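Local coordinates for lysozyme inhibitor LprI-like N-terminal domain-containing protein (Pseudomonas putida, PDB 3GI7), which is of unknown function but belongs to the LprI family of secreted proteins and may inhibit lysozyme, at residues A[14-17]-A[18-21]; A[88-91]-A[92-96]. All blocks are in the same frame, centred on the assembly; numbering follows the deposited sequence.

Interactions 1 and 2 are neighbours in a bundle of three helices, their centres about 12 Å apart. Interaction 1 starts helix 17-49 with a capped first turn; interaction 2 is a stretch of helix 86-111 near that helix's own start. The two meet through apolar atoms: Thr19 CG2 packs on Ile90 CD1 at 3.7 Å, and Phe20 CE1 lies 3.7 Å from Gln89 CB. The capped turn therefore rests on the N-terminal part of the last helix, while the disulfide of Cys95 with Cys74 ties that helix to helix 55-77. Phe25 of the second subunit packs against interaction 1, whereas no other chain of the assembly touches interaction 2.

Interaction 1 (A[14-17]-A[18-21]); sequences ETDQ and QTFA
Asp16 OD2 is gripped twice by Thr19: the hydroxyl OG1 donates to it at 2.7 Å, and the backbone N of the same residue at 3.0 Å. The hydroxyl uses the anti lone pair of OD2, whereas the amide comes from above the carboxylate plane, 45° out of it. With CG anti to the backbone N (chi1 178°), the Asp16 carboxylate reaches forward to the start of the helix, and its side chain crosses that of Thr19 at about a right angle. Water extends the grip. One molecule donates to Asp16 OD1 and accepts from Gln18 N at 2.9 Å, so a second amide of the first turn is met indirectly; another donates to OD2 and, weakly, to Gln18 OE1. The amide of Thr19 and the helix start would probably help to stabilise the negative charge of the carboxylate. Behind the cap the helical ladder starts with a long, weak bond from Phe20 N to Asp16 O and tightens to 2.8 Å between Ala21 N and Gln17 O. Phe25 of the second subunit packs on Asp16, Gln18 and Thr19, placing the turn at a subunit contact. Such a carboxylate, bonded to the amide three residues ahead, is the classic aspartate N-cap, here opening helix 17-49 of the bundle.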
loop_
_atom_site.group_PDB
_atom_site.type_symbol
_atom_site.label_atom_id
_atom_site.label_comp_id
_atom_site.label_asym_id
_atom_site.label_seq_id
_atom_site.Cartn_x
_atom_site.Cartn_y
_atom_site.Cartn_z
ATOM N N GLU A 14 24.942 8.667 -7.444
ATOM C CA GLU A 14 25.826 9.647 -6.860
ATOM C C GLU A 14 26.228 10.713 -7.896
ATOM O O GLU A 14 26.605 11.820 -7.484
ATOM C CB GLU A 14 27.042 8.962 -6.221
ATOM C CG GLU A 14 26.690 8.010 -5.034
ATOM N N THR A 15 26.136 10.406 -9.213
ATOM C CA THR A 15 26.646 11.318 -10.253
ATOM C C THR A 15 25.794 11.591 -11.501
ATOM O O THR A 15 26.171 12.444 -12.285
ATOM C CB THR A 15 28.041 10.839 -10.815
ATOM O OG1 THR A 15 27.826 9.661 -11.588
ATOM C CG2 THR A 15 29.058 10.562 -9.693
ATOM N N ASP A 16 24.687 10.889 -11.729
ATOM C CA ASP A 16 24.000 10.979 -13.016
ATOM C C ASP A 16 22.957 12.092 -13.006
ATOM O O ASP A 16 22.094 12.104 -12.156
ATOM C CB ASP A 16 23.308 9.647 -13.327
ATOM C CG ASP A 16 22.539 9.686 -14.610
ATOM O OD1 ASP A 16 23.150 9.978 -15.653
ATOM O OD2 ASP A 16 21.316 9.451 -14.568
ATOM N N GLN A 17 23.036 13.009 -13.965
ATOM C CA GLN A 17 22.163 14.177 -13.966
ATOM C C GLN A 17 20.694 13.799 -14.154
ATOM O O GLN A 17 19.843 14.352 -13.497
ATOM C CB GLN A 17 22.577 15.171 -15.041
ATOM C CG GLN A 17 21.898 16.520 -14.918
ATOM C CD GLN A 17 22.445 17.515 -15.933
ATOM O OE1 GLN A 17 22.370 17.269 -17.131
ATOM N NE2 GLN A 17 23.006 18.632 -15.456
ATOM N N GLN A 18 20.404 12.883 -15.079
ATOM C CA GLN A 18 19.007 12.541 -15.353
ATOM C C GLN A 18 18.332 11.877 -14.157
ATOM O O GLN A 18 17.187 12.212 -13.834
ATOM C CB GLN A 18 18.895 11.692 -16.628
ATOM C CG GLN A 18 17.437 11.481 -17.022
ATOM C CD GLN A 18 17.261 10.631 -18.269
ATOM O OE1 GLN A 18 18.151 9.861 -18.651
ATOM N NE2 GLN A 18 16.087 10.735 -18.883
ATOM N N THR A 19 19.044 11.002 -13.447
ATOM C CA THR A 19 18.514 10.416 -12.211
ATOM C C THR A 19 18.120 11.497 -11.201
ATOM O O THR A 19 16.996 11.484 -10.670
ATOM C CB THR A 19 19.517 9.443 -11.573
ATOM O OG1 THR A 19 19.892 8.469 -12.553
ATOM C CG2 THR A 19 18.920 8.765 -10.303
ATOM N N PHE A 20 19.038 12.443 -10.954
ATOM C CA PHE A 20 18.774 13.541 -10.061
ATOM C C PHE A 20 17.582 14.378 -10.530
ATOM O O PHE A 20 16.693 14.655 -9.726
ATOM C CB PHE A 20 20.018 14.435 -9.985
ATOM C CG PHE A 20 19.867 15.603 -9.078
ATOM C CD1 PHE A 20 20.040 15.456 -7.713
ATOM C CD2 PHE A 20 19.622 16.869 -9.601
ATOM C CE1 PHE A 20 19.902 16.527 -6.866
ATOM C CE2 PHE A 20 19.503 17.949 -8.766
ATOM C CZ PHE A 20 19.619 17.765 -7.375
ATOM N N ALA A 21 17.611 14.817 -11.801
ATOM C CA ALA A 21 16.591 15.740 -12.335
ATOM C C ALA A 21 15.196 15.075 -12.290
ATOM O O ALA A 21 14.222 15.715 -11.924
ATOM C CB ALA A 21 16.922 16.175 -13.771
HETATM O O HOH W 1 22.233 11.967 -17.103
HETATM O O HOH W 2 20.847 8.414 -17.064
#

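Interaction 2 (A[88-91]-A[92-96])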
loop_
_atom_site.group_PDB
_atom_site.type_symbol
_atom_site.label_atom_id
_atom_site.label_comp_id
_atom_site.label_asym_id
_atom_site.label_seq_id
_atom_site.Cartn_x
_atom_site.Cartn_y
_atom_site.Cartn_z
ATOM N N TYR A 88 21.245 11.658 -1.351
ATOM C CA TYR A 88 20.253 12.051 -0.381
ATOM C C TYR A 88 19.060 12.712 -1.047
ATOM O O TYR A 88 17.896 12.389 -0.737
ATOM C CB TYR A 88 20.833 12.992 0.625
ATOM C CG TYR A 88 19.848 13.520 1.648
ATOM C CD1 TYR A 88 19.055 14.630 1.369
ATOM C CD2 TYR A 88 19.750 12.936 2.912
ATOM C CE1 TYR A 88 18.190 15.152 2.312
ATOM C CE2 TYR A 88 18.862 13.442 3.880
ATOM C CZ TYR A 88 18.090 14.543 3.551
ATOM O OH TYR A 88 17.280 15.086 4.466
ATOM N N GLN A 89 19.327 13.635 -1.950
ATOM C CA GLN A 89 18.214 14.304 -2.641
ATOM C C GLN A 89 17.356 13.333 -3.469
ATOM O O GLN A 89 16.119 13.422 -3.452
ATOM C CB GLN A 89 18.721 15.393 -3.555
ATOM C CG GLN A 89 19.382 16.539 -2.900
ATOM C CD GLN A 89 18.566 17.116 -1.832
ATOM O OE1 GLN A 89 18.970 17.142 -0.650
ATOM N NE2 GLN A 89 17.427 17.636 -2.214
ATOM N N ILE A 90 18.002 12.426 -4.197
ATOM C CA ILE A 90 17.298 11.412 -4.981
ATOM C C ILE A 90 16.460 10.517 -4.042
ATOM O O ILE A 90 15.291 10.211 -4.336
ATOM C CB ILE A 90 18.290 10.582 -5.827
ATOM C CG1 ILE A 90 18.915 11.452 -6.941
ATOM C CG2 ILE A 90 17.625 9.290 -6.330
ATOM C CD1 ILE A 90 20.172 10.877 -7.544
ATOM N N ALA A 91 17.057 10.064 -2.937
ATOM C CA ALA A 91 16.353 9.207 -1.980
ATOM C C ALA A 91 15.160 9.928 -1.328
ATOM O O ALA A 91 14.048 9.329 -1.199
ATOM C CB ALA A 91 17.310 8.680 -0.903
ATOM N N TRP A 92 15.397 11.172 -0.935
ATOM C CA TRP A 92 14.395 12.007 -0.304
ATOM C C TRP A 92 13.240 12.222 -1.256
ATOM O O TRP A 92 12.081 11.929 -0.921
ATOM C CB TRP A 92 14.960 13.356 0.143
ATOM C CG TRP A 92 13.953 14.178 0.805
ATOM C CD1 TRP A 92 13.097 15.059 0.204
ATOM C CD2 TRP A 92 13.670 14.237 2.214
ATOM N NE1 TRP A 92 12.271 15.627 1.155
ATOM C CE2 TRP A 92 12.604 15.142 2.387
ATOM C CE3 TRP A 92 14.193 13.584 3.336
ATOM C CZ2 TRP A 92 12.061 15.422 3.633
ATOM C CZ3 TRP A 92 13.659 13.870 4.579
ATOM C CH2 TRP A 92 12.600 14.780 4.716
ATOM N N ASN A 93 13.565 12.668 -2.461
ATOM C CA ASN A 93 12.563 12.929 -3.484
ATOM C C ASN A 93 11.771 11.684 -3.898
ATOM O O ASN A 93 10.540 11.784 -4.089
ATOM C CB ASN A 93 13.187 13.646 -4.688
ATOM C CG ASN A 93 13.523 15.060 -4.400
ATOM O OD1 ASN A 93 12.954 15.658 -3.494
ATOM N ND2 ASN A 93 14.443 15.645 -5.186
ATOM N N SER A 94 12.424 10.528 -3.992
ATOM C CA SER A 94 11.742 9.251 -4.296
ATOM C C SER A 94 10.803 8.843 -3.161
ATOM O O SER A 94 9.699 8.360 -3.422
ATOM C CB SER A 94 12.738 8.111 -4.551
ATOM O OG SER A 94 13.613 8.516 -5.589
ATOM N N CYS A 95 11.232 9.056 -1.936
ATOM C CA CYS A 95 10.419 8.749 -0.766
ATOM C C CYS A 95 9.151 9.641 -0.763
ATOM O O CYS A 95 8.019 9.150 -0.586
ATOM C CB CYS A 95 11.258 8.934 0.490
ATOM S SG CYS A 95 10.356 8.577 2.024
ATOM N N ILE A 96 9.336 10.925 -1.004
ATOM C CA ILE A 96 8.224 11.884 -1.016
ATOM C C ILE A 96 7.264 11.462 -2.109
ATOM O O ILE A 96 6.038 11.425 -1.887
ATOM C CB ILE A 96 8.650 13.346 -1.214
ATOM C CG1 ILE A 96 9.494 13.910 -0.041
ATOM C CG2 ILE A 96 7.416 14.273 -1.398
ATOM C CD1 ILE A 96 8.821 13.879 1.349
#
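Ser94 OG donates to Ile90 O at 2.7 Å, and Ser94 N reaches the same oxygen at 2.9 Å from the opposite face of the carbonyl plane. The hydroxyl gets there because it stands beside its own backbone N (chi1 -56°), folded back along the helix onto the preceding turn. This is the tight part of the contact, continued by regular backbone bonds such as Asn93 N to Gln89 O at 2.8 Å. The aromatic pair is looser. Tyr88 and Trp92 point the same way, side by side, both with CG anti to the backbone N, and their planes are near parallel at 16°. Yet the Tyr88 ring and the six-membered ring of Trp92 are slid so far apart, centroids 5.9 Å, that they barely overlap. What meets is the phenol end: Tyr88 OH lies 3.6 Å from Trp92 CE3, with CZ 4.0 Å from that same carbon. Thr78 touches both aromatic side chains, and Trp92 also packs on Cys74, the disulfide partner of Cys95. Asn93 is buried; its OD1, at the indole edge and in plane, accepts a hydrogen bond from Lys27 of helix 17-49. Polar bonds thus settle the Ser94 hydroxyl within its own helix, as a second donor to Ile90 O, whereas the two rings meet through apolar contact without a full stack.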